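Local structure of acetaldehyde dehydrogenase (Acetylating) (Geobacillus thermoglucosidasius, 5J78) at residues 260-265 and 342-347. The protein probably catalyses the reversible, NAD-dependent and CoA-acylating conversion of acetaldehyde to acetyl-CoA. Residues are numbered along the deposited sequence; the frame is centred on the assembly and turned at random.
Sequences LIIQSK and DVKLLV
Ile262 and Leu345 meet through aliphatic branches alone, a compact example of how a helix is seated on the face of a sheet. The CG1 arm of Ile262 lies against both methyls of Leu345, 3.9 Å from Leu345 CD2 to Ile262 CG1 and 4.1 Å from Leu345 CD1 to the same carbon. Ile262 CD1 carries the contact onward, 4.0 Å from Leu345 CD2, and the two side chains cross at about a right angle. On the leucine, CG stands between the backbone N and the carbonyl carbon (chi1 69°), a setting that projects the forked end at the helix. The two flanking contacts are looser. Lys265 CG comes within 4.3 Å of Leu345 CD1, giving that methyl a second neighbour one helical turn along from Ile262. Near the exposed border, the Lys344 side chain extends toward the helix and brings its NZ to 4.3 Å from Ile262 CG2, so that the amine lies beside a methyl. The contact joins helix 254-265 to the seven-stranded parallel sheet, whose strand 345-349 runs between strands 298-300 and 367-373; helices flank this sheet in the alpha/beta manner, in what is, by family resemblance, the catalytic domain of aldehyde dehydrogenases. Backbone bonds from Leu345 to Tyr299 and from Leu346 to Leu368 fix the strand on its two sides, while Leu345 also packs on Ala298 and Leu368. Lys265 is held by its far end, whose ammonium donates to the carbonyl oxygens of Glu276 and Ser365, while its chain also touches Leu368. On the helix, Gln263 turns from this interface and its NE2 bonds Met473 O of a neighbouring subunit.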
ATOM      1  N   LEU A 260       0.061   3.723  49.415  1.00 28.22           N
ATOM      2  CA  LEU A 260      -0.520   2.982  48.297  1.00 22.78           C
ATOM      3  C   LEU A 260       0.099   3.458  46.977  1.00 21.63           C
ATOM      4  O   LEU A 260       0.430   2.637  46.111  1.00 22.63           O
ATOM      5  CB  LEU A 260      -2.052   3.134  48.271  1.00 24.83           C
ATOM      6  CG  LEU A 260      -2.801   2.444  49.415  1.00 21.38           C
ATOM      7  CD1 LEU A 260      -4.207   3.018  49.623  1.00 17.78           C
ATOM      8  CD2 LEU A 260      -2.857   0.948  49.196  1.00 24.65           C
ATOM      9  N   ILE A 261       0.289   4.774  46.851  1.00 22.10           N
ATOM     10  CA  ILE A 261       0.825   5.374  45.629  1.00 17.02           C
ATOM     11  C   ILE A 261       2.285   4.981  45.386  1.00 28.63           C
ATOM     12  O   ILE A 261       2.669   4.651  44.262  1.00 22.01           O
ATOM     13  CB  ILE A 261       0.710   6.911  45.672  1.00 18.57           C
ATOM     14  CG1 ILE A 261      -0.753   7.339  45.487  1.00 23.50           C
ATOM     15  CG2 ILE A 261       1.549   7.547  44.575  1.00 19.09           C
ATOM     16  CD1 ILE A 261      -1.016   8.797  45.885  1.00 19.50           C
ATOM     17  N   ILE A 262       3.099   4.991  46.438  1.00 19.36           N
ATOM     18  CA  ILE A 262       4.520   4.684  46.282  1.00 23.61           C
ATOM     19  C   ILE A 262       4.695   3.207  45.980  1.00 22.07           C
ATOM     20  O   ILE A 262       5.492   2.830  45.120  1.00 22.49           O
ATOM     21  CB  ILE A 262       5.341   5.086  47.542  1.00 25.63           C
ATOM     22  CG1 ILE A 262       5.493   6.600  47.586  1.00 26.32           C
ATOM     23  CG2 ILE A 262       6.713   4.438  47.523  1.00 23.22           C
ATOM     24  CD1 ILE A 262       6.153   7.152  48.892  1.00 23.68           C
ATOM     25  N   GLN A 263       3.936   2.364  46.664  1.00 17.89           N
ATOM     26  CA  GLN A 263       4.012   0.944  46.379  1.00 21.86           C
ATOM     27  C   GLN A 263       3.647   0.657  44.907  1.00 28.52           C
ATOM     28  O   GLN A 263       4.305  -0.140  44.235  1.00 19.58           O
ATOM     29  CB  GLN A 263       3.093   0.149  47.310  1.00 23.79           C
ATOM     30  CG  GLN A 263       3.366  -1.357  47.249  1.00 34.16           C
ATOM     31  CD  GLN A 263       2.365  -2.194  48.033  1.00 51.36           C
ATOM     32  OE1 GLN A 263       1.382  -1.682  48.583  1.00 57.42           O
ATOM     33  NE2 GLN A 263       2.608  -3.496  48.075  1.00 38.41           N
ATOM     34  N   SER A 264       2.604   1.317  44.420  1.00 24.49           N
ATOM     35  CA  SER A 264       2.126   1.119  43.056  1.00 17.59           C
ATOM     36  C   SER A 264       3.089   1.707  42.029  1.00 20.89           C
ATOM     37  O   SER A 264       3.401   1.064  41.022  1.00 18.35           O
ATOM     38  CB  SER A 264       0.729   1.746  42.885  1.00 23.38           C
ATOM     39  OG  SER A 264       0.382   1.875  41.522  1.00 22.81           O
ATOM     40  N   LYS A 265       3.546   2.934  42.283  1.00 21.12           N
ATOM     41  CA  LYS A 265       4.399   3.662  41.337  1.00 18.19           C
ATOM     42  C   LYS A 265       5.761   3.008  41.150  1.00 25.08           C
ATOM     43  O   LYS A 265       6.278   2.937  40.033  1.00 21.85           O
ATOM     44  CB  LYS A 265       4.576   5.113  41.799  1.00 21.94           C
ATOM     45  CG  LYS A 265       5.552   5.947  40.985  1.00 23.23           C
ATOM     46  CD  LYS A 265       5.235   5.909  39.502  1.00 19.20           C
ATOM     47  CE  LYS A 265       5.827   7.075  38.807  1.00 17.99           C
ATOM     48  NZ  LYS A 265       5.560   7.002  37.336  1.00 22.30           N
ATOM     49  N   ASP A 342      18.809   5.682  49.419  1.00 26.58           N
ATOM     50  CA  ASP A 342      17.526   5.174  49.891  1.00 39.33           C
ATOM     51  C   ASP A 342      16.306   5.780  49.151  1.00 31.94           C
ATOM     52  O   ASP A 342      15.168   5.426  49.442  1.00 30.48           O
ATOM     53  CB  ASP A 342      17.396   5.421  51.404  1.00 28.02           C
ATOM     54  CG  ASP A 342      17.331   6.903  51.764  1.00 37.03           C
ATOM     55  OD1 ASP A 342      17.519   7.761  50.878  1.00 49.42           O
ATOM     56  OD2 ASP A 342      17.094   7.214  52.948  1.00 43.93           O
ATOM     57  N   VAL A 343      16.539   6.687  48.211  1.00 29.98           N
ATOM     58  CA  VAL A 343      15.438   7.314  47.479  1.00 26.33           C
ATOM     59  C   VAL A 343      14.619   6.260  46.712  1.00 24.49           C
ATOM     60  O   VAL A 343      15.181   5.409  46.038  1.00 23.43           O
ATOM     61  CB  VAL A 343      15.960   8.381  46.503  1.00 28.51           C
ATOM     62  CG1 VAL A 343      14.846   8.886  45.581  1.00 28.35           C
ATOM     63  CG2 VAL A 343      16.562   9.542  47.262  1.00 27.81           C
ATOM     64  N   LYS A 344      13.294   6.315  46.821  1.00 22.79           N
ATOM     65  CA  LYS A 344      12.430   5.325  46.142  1.00 24.95           C
ATOM     66  C   LYS A 344      11.784   5.855  44.867  1.00 23.97           C
ATOM     67  O   LYS A 344      11.414   5.081  43.976  1.00 26.67           O
ATOM     68  CB  LYS A 344      11.335   4.835  47.079  1.00 27.22           C
ATOM     69  CG  LYS A 344      11.802   3.749  48.046  1.00 31.63           C
ATOM     70  CD  LYS A 344      10.706   3.442  49.051  1.00 49.06           C
ATOM     71  CE  LYS A 344      10.597   1.958  49.383  1.00 62.67           C
ATOM     72  NZ  LYS A 344       9.162   1.544  49.546  1.00 50.46           N
ATOM     73  N   LEU A 345      11.626   7.167  44.790  1.00 23.58           N
ATOM     74  CA  LEU A 345      11.061   7.787  43.604  1.00 23.59           C
ATOM     75  C   LEU A 345      11.424   9.249  43.584  1.00 25.67           C
ATOM     76  O   LEU A 345      11.610   9.870  44.630  1.00 24.46           O
ATOM     77  CB  LEU A 345       9.535   7.610  43.555  1.00 20.01           C
ATOM     78  CG  LEU A 345       8.669   8.351  44.578  1.00 27.13           C
ATOM     79  CD1 LEU A 345       7.194   8.280  44.198  1.00 24.91           C
ATOM     80  CD2 LEU A 345       8.869   7.774  45.960  1.00 28.37           C
ATOM     81  N   LEU A 346      11.557   9.764  42.370  1.00 20.01           N
ATOM     82  CA  LEU A 346      11.728  11.173  42.095  1.00 18.30           C
ATOM     83  C   LEU A 346      10.401  11.851  41.856  1.00 27.21           C
ATOM     84  O   LEU A 346       9.567  11.331  41.116  1.00 23.83           O
ATOM     85  CB  LEU A 346      12.602  11.356  40.852  1.00 18.57           C
ATOM     86  CG  LEU A 346      13.926  10.607  40.843  1.00 20.06           C
ATOM     87  CD1 LEU A 346      14.724  10.968  39.577  1.00 21.38           C
ATOM     88  CD2 LEU A 346      14.730  10.948  42.110  1.00 18.44           C
ATOM     89  N   VAL A 347      10.231  13.025  42.452  1.00 22.19           N
ATOM     90  CA  VAL A 347       9.029  13.831  42.300  1.00 18.28           C
ATOM     91  C   VAL A 347       9.407  15.230  41.810  1.00 29.43           C
ATOM     92  O   VAL A 347      10.456  15.769  42.176  1.00 31.25           O
ATOM     93  CB  VAL A 347       8.249  13.947  43.613  1.00 23.52           C
ATOM     94  CG1 VAL A 347       6.999  14.805  43.414  1.00 27.26           C
ATOM     95  CG2 VAL A 347       7.900  12.574  44.157  1.00 23.21           C
TER